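Local coordinates for uncharacterized protein, DUF633, LMOf2365_1472 (Listeria monocytogenes str. 4b F2365, PDB 3GNL), which is uncharacterized but probably acts as a tRNA (adenine(22)-N(1))-methyltransferase with a Rossmann-like core, at residues D92-A97 and A116-L121; S17-N22 and K120-P125. All coordinates share one frame; numbering follows the deposited sequence.

Contact 1: D92-A97 and A116-L121; sequences DTIVIA and AGVTKL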
ATOM      1  N   ASP A  92       5.132 -16.300  -4.413  1.00 24.96           N
ATOM      2  CA  ASP A  92       3.841 -16.470  -3.745  1.00 23.83           C
ATOM      3  C   ASP A  92       3.246 -15.117  -3.331  1.00 26.39           C
ATOM      4  O   ASP A  92       2.016 -14.910  -3.431  1.00 25.59           O
ATOM      5  CB  ASP A  92       3.957 -17.339  -2.490  1.00 26.63           C
ATOM      6  CG  ASP A  92       4.513 -18.723  -2.799  1.00 27.72           C
ATOM      7  OD1 ASP A  92       3.842 -19.411  -3.592  1.00 29.96           O
ATOM      8  OD2 ASP A  92       5.595 -19.073  -2.272  1.00 29.82           O
ATOM      9  N   THR A  93       4.127 -14.225  -2.886  1.00 24.41           N
ATOM     10  CA  THR A  93       3.725 -12.954  -2.275  1.00 23.07           C
ATOM     11  C   THR A  93       4.522 -11.804  -2.878  1.00 23.75           C
ATOM     12  O   THR A  93       5.737 -11.888  -2.960  1.00 22.62           O
ATOM     13  CB  THR A  93       3.930 -13.037  -0.792  1.00 24.24           C
ATOM     14  OG1 THR A  93       3.113 -14.095  -0.296  1.00 24.95           O
ATOM     15  CG2 THR A  93       3.479 -11.730  -0.118  1.00 21.90           C
ATOM     16  N   ILE A  94       3.865 -10.691  -3.238  1.00 22.32           N
ATOM     17  CA  ILE A  94       4.589  -9.499  -3.668  1.00 21.60           C
ATOM     18  C   ILE A  94       4.290  -8.367  -2.694  1.00 21.61           C
ATOM     19  O   ILE A  94       3.104  -8.179  -2.328  1.00 21.31           O
ATOM     20  CB  ILE A  94       4.189  -9.028  -5.077  1.00 22.12           C
ATOM     21  CG1 ILE A  94       4.419 -10.122  -6.148  1.00 24.89           C
ATOM     22  CG2 ILE A  94       4.939  -7.728  -5.455  1.00 23.85           C
ATOM     23  CD1 ILE A  94       3.946  -9.715  -7.516  1.00 25.59           C
ATOM     24  N   VAL A  95       5.370  -7.709  -2.231  1.00 19.17           N
ATOM     25  CA  VAL A  95       5.288  -6.527  -1.353  1.00 19.74           C
ATOM     26  C   VAL A  95       5.626  -5.309  -2.166  1.00 19.12           C
ATOM     27  O   VAL A  95       6.615  -5.308  -2.869  1.00 19.92           O
ATOM     28  CB  VAL A  95       6.295  -6.625  -0.191  1.00 19.69           C
ATOM     29  CG1 VAL A  95       6.279  -5.412   0.725  1.00 21.04           C
ATOM     30  CG2 VAL A  95       6.075  -7.900   0.626  1.00 21.23           C
ATOM     31  N   ILE A  96       4.772  -4.275  -2.118  1.00 19.32           N
ATOM     32  CA  ILE A  96       5.114  -2.972  -2.752  1.00 19.64           C
ATOM     33  C   ILE A  96       4.758  -1.912  -1.704  1.00 18.22           C
ATOM     34  O   ILE A  96       3.556  -1.684  -1.435  1.00 20.63           O
ATOM     35  CB  ILE A  96       4.345  -2.709  -4.094  1.00 19.59           C
ATOM     36  CG1 ILE A  96       4.337  -3.977  -4.968  1.00 20.83           C
ATOM     37  CG2 ILE A  96       4.986  -1.512  -4.846  1.00 20.96           C
ATOM     38  CD1 ILE A  96       3.524  -3.844  -6.236  1.00 20.84           C
ATOM     39  N   ALA A  97       5.788  -1.305  -1.121  1.00 18.10           N
ATOM     40  CA  ALA A  97       5.638  -0.347  -0.012  1.00 18.41           C
ATOM     41  C   ALA A  97       6.393   0.944  -0.316  1.00 19.67           C
ATOM     42  O   ALA A  97       7.304   0.948  -1.128  1.00 20.42           O
ATOM     43  CB  ALA A  97       6.146  -0.970   1.296  1.00 19.64           C
ATOM     44  N   ALA A 116       0.950 -13.893 -12.484  1.00 32.83           N
ATOM     45  CA  ALA A 116       0.692 -15.331 -12.679  1.00 32.78           C
ATOM     46  C   ALA A 116       1.210 -16.160 -11.493  1.00 32.60           C
ATOM     47  O   ALA A 116       2.391 -16.093 -11.142  1.00 32.11           O
ATOM     48  CB  ALA A 116       1.325 -15.802 -13.987  1.00 33.00           C
ATOM     49  N   GLY A 117       0.317 -16.899 -10.859  1.00 31.37           N
ATOM     50  CA  GLY A 117       0.673 -17.732  -9.742  1.00 32.13           C
ATOM     51  C   GLY A 117       0.836 -17.081  -8.378  1.00 30.73           C
ATOM     52  O   GLY A 117       0.877 -17.778  -7.366  1.00 30.77           O
ATOM     53  N   VAL A 118       0.874 -15.736  -8.349  1.00 29.98           N
ATOM     54  CA  VAL A 118       0.971 -14.988  -7.078  1.00 29.21           C
ATOM     55  C   VAL A 118      -0.347 -15.070  -6.294  1.00 27.78           C
ATOM     56  O   VAL A 118      -1.430 -14.884  -6.889  1.00 29.55           O
ATOM     57  CB  VAL A 118       1.364 -13.509  -7.335  1.00 28.18           C
ATOM     58  CG1 VAL A 118       1.375 -12.730  -6.030  1.00 26.31           C
ATOM     59  CG2 VAL A 118       2.732 -13.435  -8.004  1.00 27.23           C
ATOM     60  N   THR A 119      -0.271 -15.339  -4.995  1.00 26.27           N
ATOM     61  CA  THR A 119      -1.484 -15.523  -4.175  1.00 27.51           C
ATOM     62  C   THR A 119      -1.694 -14.457  -3.067  1.00 26.30           C
ATOM     63  O   THR A 119      -2.677 -14.493  -2.296  1.00 26.27           O
ATOM     64  CB  THR A 119      -1.531 -16.929  -3.537  1.00 29.50           C
ATOM     65  OG1 THR A 119      -0.297 -17.196  -2.850  1.00 29.13           O
ATOM     66  CG2 THR A 119      -1.744 -18.021  -4.610  1.00 30.42           C
ATOM     67  N   LYS A 120      -0.740 -13.534  -2.949  1.00 24.13           N
ATOM     68  CA  LYS A 120      -0.848 -12.514  -1.907  1.00 23.28           C
ATOM     69  C   LYS A 120      -0.125 -11.265  -2.350  1.00 23.80           C
ATOM     70  O   LYS A 120       0.999 -11.331  -2.866  1.00 23.03           O
ATOM     71  CB  LYS A 120      -0.334 -13.025  -0.571  1.00 23.44           C
ATOM     72  CG  LYS A 120      -0.466 -12.040   0.621  1.00 24.13           C
ATOM     73  CD  LYS A 120      -0.438 -12.677   2.014  1.00 26.84           C
ATOM     74  CE  LYS A 120       0.824 -13.523   2.220  1.00 27.22           C
ATOM     75  NZ  LYS A 120       0.690 -14.080   3.570  1.00 28.13           N
ATOM     76  N   LEU A 121      -0.779 -10.103  -2.197  1.00 22.24           N
ATOM     77  CA  LEU A 121      -0.098  -8.809  -2.379  1.00 21.99           C
ATOM     78  C   LEU A 121      -0.196  -8.104  -1.049  1.00 20.56           C
ATOM     79  O   LEU A 121      -1.245  -8.103  -0.399  1.00 21.42           O
ATOM     80  CB  LEU A 121      -0.760  -7.908  -3.450  1.00 21.94           C
ATOM     81  CG  LEU A 121      -0.962  -8.470  -4.847  1.00 22.03           C
ATOM     82  CD1 LEU A 121      -1.848  -7.560  -5.751  1.00 22.66           C
ATOM     83  CD2 LEU A 121       0.399  -8.691  -5.485  1.00 25.96           C
TER
HETATM   84  O   HOH W   1       1.330 -18.803  -4.153  1.00 36.09           O
HETATM   85  O   HOH W   2       1.258 -16.159  -0.588  1.00 27.92           O
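With OG1 of T93 anti to its carbonyl carbon (chi1 -61°) and CG of K120 anti to its backbone N (chi1 -177°), the two side chains lie side by side on one face of the sheet, OG1 of T93 3.4 Å from CE of K120. The other face carries I94, which crosses V118 at about a right angle, its CD1 3.9 Å from V118 CG2, while L121 brings CD2 to 3.8 Å from I94 CB. Between these faces the backbones pair as parallel strands. I94 N donates to K120 O at 3.0 Å, and that oxygen also receives a CA-H...O contact from T93. Just before the strand, D92 O takes two N-H groups, T119 N at 2.8 Å and, weakly, K120 N at 3.1 Å. Two waters extend this end: one joins D92 OD1 to T119 OG1, the other T119 OG1 to T93 OG1. The polar tips have partners on strand 23-28, D92 OD2 accepting from R24 N, and T93 OG1 bonding to E23, which also forms a salt bridge with K120 NZ, a group that further donates to Y18 O. The pair joins the two strands of a beta-alpha-beta unit, 93-99 and 120-125, linked by helix 101-110; L108 of that helix packs on L121, and strand 23-28 borders 93-99 on the side away from 120-125.

Contact 2: S17-N22 and K120-P125; sequences SYITKN and KLILQP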
ATOM      1  N   SER A  17       4.487  -8.434   8.893  1.00 22.31           N
ATOM      2  CA  SER A  17       3.646  -9.296   9.754  1.00 22.96           C
ATOM      3  C   SER A  17       2.640 -10.100   8.924  1.00 23.85           C
ATOM      4  O   SER A  17       2.047 -11.053   9.433  1.00 25.00           O
ATOM      5  CB  SER A  17       2.899  -8.481  10.819  1.00 23.65           C
ATOM      6  OG  SER A  17       1.791  -7.828  10.250  1.00 23.88           O
ATOM      7  N   TYR A  18       2.422  -9.708   7.672  1.00 21.86           N
ATOM      8  CA  TYR A  18       1.515 -10.389   6.762  1.00 22.88           C
ATOM      9  C   TYR A  18       2.190 -11.463   5.938  1.00 22.56           C
ATOM     10  O   TYR A  18       1.545 -12.107   5.128  1.00 25.72           O
ATOM     11  CB  TYR A  18       0.791  -9.381   5.879  1.00 22.72           C
ATOM     12  CG  TYR A  18      -0.132  -8.479   6.693  1.00 23.98           C
ATOM     13  CD1 TYR A  18      -1.267  -9.005   7.338  1.00 23.37           C
ATOM     14  CD2 TYR A  18       0.124  -7.116   6.794  1.00 24.98           C
ATOM     15  CE1 TYR A  18      -2.125  -8.178   8.086  1.00 23.83           C
ATOM     16  CE2 TYR A  18      -0.744  -6.251   7.537  1.00 25.15           C
ATOM     17  CZ  TYR A  18      -1.862  -6.804   8.155  1.00 26.32           C
ATOM     18  OH  TYR A  18      -2.712  -5.984   8.887  1.00 25.87           O
ATOM     19  N   ILE A  19       3.486 -11.674   6.181  1.00 22.48           N
ATOM     20  CA  ILE A  19       4.229 -12.764   5.496  1.00 23.48           C
ATOM     21  C   ILE A  19       4.341 -13.842   6.558  1.00 23.33           C
ATOM     22  O   ILE A  19       4.948 -13.624   7.568  1.00 24.21           O
ATOM     23  CB  ILE A  19       5.648 -12.293   5.103  1.00 22.83           C
ATOM     24  CG1 ILE A  19       5.555 -11.143   4.084  1.00 21.70           C
ATOM     25  CG2 ILE A  19       6.470 -13.459   4.524  1.00 24.98           C
ATOM     26  CD1 ILE A  19       6.882 -10.395   3.801  1.00 22.57           C
ATOM     27  N   THR A  20       3.708 -15.004   6.344  1.00 26.46           N
ATOM     28  CA  THR A  20       3.506 -15.935   7.455  1.00 29.45           C
ATOM     29  C   THR A  20       3.787 -17.402   7.151  1.00 30.25           C
ATOM     30  O   THR A  20       3.905 -18.207   8.072  1.00 33.48           O
ATOM     31  CB  THR A  20       2.009 -15.846   7.984  1.00 30.45           C
ATOM     32  OG1 THR A  20       1.119 -16.123   6.903  1.00 33.95           O
ATOM     33  CG2 THR A  20       1.717 -14.465   8.566  1.00 32.59           C
ATOM     34  N   LYS A  21       3.848 -17.749   5.887  1.00 28.10           N
ATOM     35  CA  LYS A  21       3.744 -19.168   5.506  1.00 30.77           C
ATOM     36  C   LYS A  21       5.016 -19.709   4.862  1.00 30.57           C
ATOM     37  O   LYS A  21       4.951 -20.538   3.933  1.00 32.48           O
ATOM     38  CB  LYS A  21       2.567 -19.352   4.565  1.00 33.32           C
ATOM     39  CG  LYS A  21       1.210 -18.971   5.172  1.00 36.07           C
ATOM     40  CD  LYS A  21       0.237 -18.548   4.072  1.00 39.23           C
ATOM     41  CE  LYS A  21      -0.026 -19.682   3.092  1.00 41.97           C
ATOM     42  NZ  LYS A  21      -0.610 -19.185   1.827  1.00 43.72           N
ATOM     43  N   ASN A  22       6.169 -19.224   5.323  1.00 29.31           N
ATOM     44  CA  ASN A  22       7.450 -19.633   4.713  1.00 30.52           C
ATOM     45  C   ASN A  22       7.365 -19.483   3.164  1.00 30.82           C
ATOM     46  O   ASN A  22       7.638 -20.401   2.400  1.00 32.41           O
ATOM     47  CB  ASN A  22       7.806 -21.075   5.146  1.00 32.16           C
ATOM     48  CG  ASN A  22       9.246 -21.464   4.811  1.00 33.13           C
ATOM     49  OD1 ASN A  22       9.478 -22.508   4.199  1.00 35.66           O
ATOM     50  ND2 ASN A  22      10.218 -20.642   5.228  1.00 32.61           N
ATOM     51  N   LYS A 120      -0.740 -13.534  -2.949  1.00 24.13           N
ATOM     52  CA  LYS A 120      -0.848 -12.514  -1.907  1.00 23.28           C
ATOM     53  C   LYS A 120      -0.125 -11.265  -2.350  1.00 23.80           C
ATOM     54  O   LYS A 120       0.999 -11.331  -2.866  1.00 23.03           O
ATOM     55  CB  LYS A 120      -0.334 -13.025  -0.571  1.00 23.44           C
ATOM     56  CG  LYS A 120      -0.466 -12.040   0.621  1.00 24.13           C
ATOM     57  CD  LYS A 120      -0.438 -12.677   2.014  1.00 26.84           C
ATOM     58  CE  LYS A 120       0.824 -13.523   2.220  1.00 27.22           C
ATOM     59  NZ  LYS A 120       0.690 -14.080   3.570  1.00 28.13           N
ATOM     60  N   LEU A 121      -0.779 -10.103  -2.197  1.00 22.24           N
ATOM     61  CA  LEU A 121      -0.098  -8.809  -2.379  1.00 21.99           C
ATOM     62  C   LEU A 121      -0.196  -8.104  -1.049  1.00 20.56           C
ATOM     63  O   LEU A 121      -1.245  -8.103  -0.399  1.00 21.42           O
ATOM     64  CB  LEU A 121      -0.760  -7.908  -3.450  1.00 21.94           C
ATOM     65  CG  LEU A 121      -0.962  -8.470  -4.847  1.00 22.03           C
ATOM     66  CD1 LEU A 121      -1.848  -7.560  -5.751  1.00 22.66           C
ATOM     67  CD2 LEU A 121       0.399  -8.691  -5.485  1.00 25.96           C
ATOM     68  N   ILE A 122       0.916  -7.500  -0.639  1.00 18.86           N
ATOM     69  CA  ILE A 122       0.922  -6.652   0.560  1.00 19.64           C
ATOM     70  C   ILE A 122       1.362  -5.252   0.107  1.00 19.40           C
ATOM     71  O   ILE A 122       2.525  -5.055  -0.364  1.00 19.82           O
ATOM     72  CB  ILE A 122       1.900  -7.144   1.612  1.00 19.70           C
ATOM     73  CG1 ILE A 122       1.542  -8.583   2.031  1.00 20.88           C
ATOM     74  CG2 ILE A 122       1.832  -6.222   2.817  1.00 21.36           C
ATOM     75  CD1 ILE A 122       2.713  -9.334   2.737  1.00 19.35           C
ATOM     76  N   LEU A 123       0.425  -4.293   0.129  1.00 19.22           N
ATOM     77  CA  LEU A 123       0.720  -2.994  -0.520  1.00 18.64           C
ATOM     78  C   LEU A 123       0.637  -1.915   0.550  1.00 18.99           C
ATOM     79  O   LEU A 123      -0.246  -1.939   1.421  1.00 18.99           O
ATOM     80  CB  LEU A 123      -0.311  -2.707  -1.628  1.00 18.71           C
ATOM     81  CG  LEU A 123      -0.512  -3.816  -2.635  1.00 19.06           C
ATOM     82  CD1 LEU A 123      -1.576  -3.324  -3.644  1.00 20.89           C
ATOM     83  CD2 LEU A 123       0.816  -4.199  -3.314  1.00 19.95           C
ATOM     84  N   GLN A 124       1.580  -0.969   0.491  1.00 18.30           N
ATOM     85  CA  GLN A 124       1.589   0.107   1.473  1.00 19.78           C
ATOM     86  C   GLN A 124       1.779   1.406   0.696  1.00 18.01           C
ATOM     87  O   GLN A 124       2.892   1.841   0.503  1.00 18.60           O
ATOM     88  CB  GLN A 124       2.660  -0.133   2.530  1.00 20.57           C
ATOM     89  CG  GLN A 124       2.633   0.923   3.674  1.00 21.01           C
ATOM     90  CD  GLN A 124       3.454   2.137   3.321  1.00 24.24           C
ATOM     91  OE1 GLN A 124       4.632   2.006   3.046  1.00 23.48           O
ATOM     92  NE2 GLN A 124       2.817   3.319   3.282  1.00 28.14           N
ATOM     93  N   PRO A 125       0.667   2.022   0.271  1.00 19.28           N
ATOM     94  CA  PRO A 125       0.759   3.289  -0.484  1.00 19.06           C
ATOM     95  C   PRO A 125       0.865   4.504   0.439  1.00 20.96           C
ATOM     96  O   PRO A 125       0.219   4.548   1.487  1.00 25.08           O
ATOM     97  CB  PRO A 125      -0.557   3.344  -1.235  1.00 19.69           C
ATOM     98  CG  PRO A 125      -1.554   2.656  -0.278  1.00 20.18           C
ATOM     99  CD  PRO A 125      -0.712   1.537   0.370  1.00 19.19           C
TER
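One hydrogen bond and a small apolar cluster join Y18 and I19 to K120 and I122. The polar link runs from K120 NZ to Y18 O, 2.7 Å apart, with the ammonium nitrogen nearly along the C=O axis (C=O...N angle 162°). A bend at chi3 (55°) sets K120 CE 3.3 Å from Y18 O, and chi4 then carries NZ on to the bond. The apolar part centres on I122 CD1, which sits 3.7 Å from Y18 CB and 3.6 Å from I19 CG1, the two isoleucines crossing at roughly a right angle. The Y18 ring leads away from this meeting point to V160 of strand 154-163 and to S145 and A147 of strand 141-151; S17 OG lies over the centre of one of its faces. As for charge, K21 NZ stands 5.5 Å from K120 NZ, while E23 OE2, the salt-bridge partner of K120, also accepts from the backbone N of T20 and K21. Sharing between a carboxylate and a carbonyl should favour the protonated lysine despite the nearby K21, and the bond to Y18 O ties the loop before strand 23-28 to the sheet.

In the fold
Contacts 1 and 2 have centres about 8 Å apart and share K120 and L121 at the start of strand 120-125. Contact 1 joins that strand to its parallel neighbour 93-99, and contact 2 joins it to the loop between helix 10-16 and strand 23-28. Along the chain the order is 17-22, then 92-97, then 116-125, so contact 2 spans a far longer separation than contact 1. They meet directly: I94 O lies 2.8 Å from I122 N, a probable hydrogen bond, and T93 CG2 packs on I122 CD1. Together they tie the N-terminal loop to an inner strand of the mixed sheet, consistent with a Rossmann-like methyltransferase core.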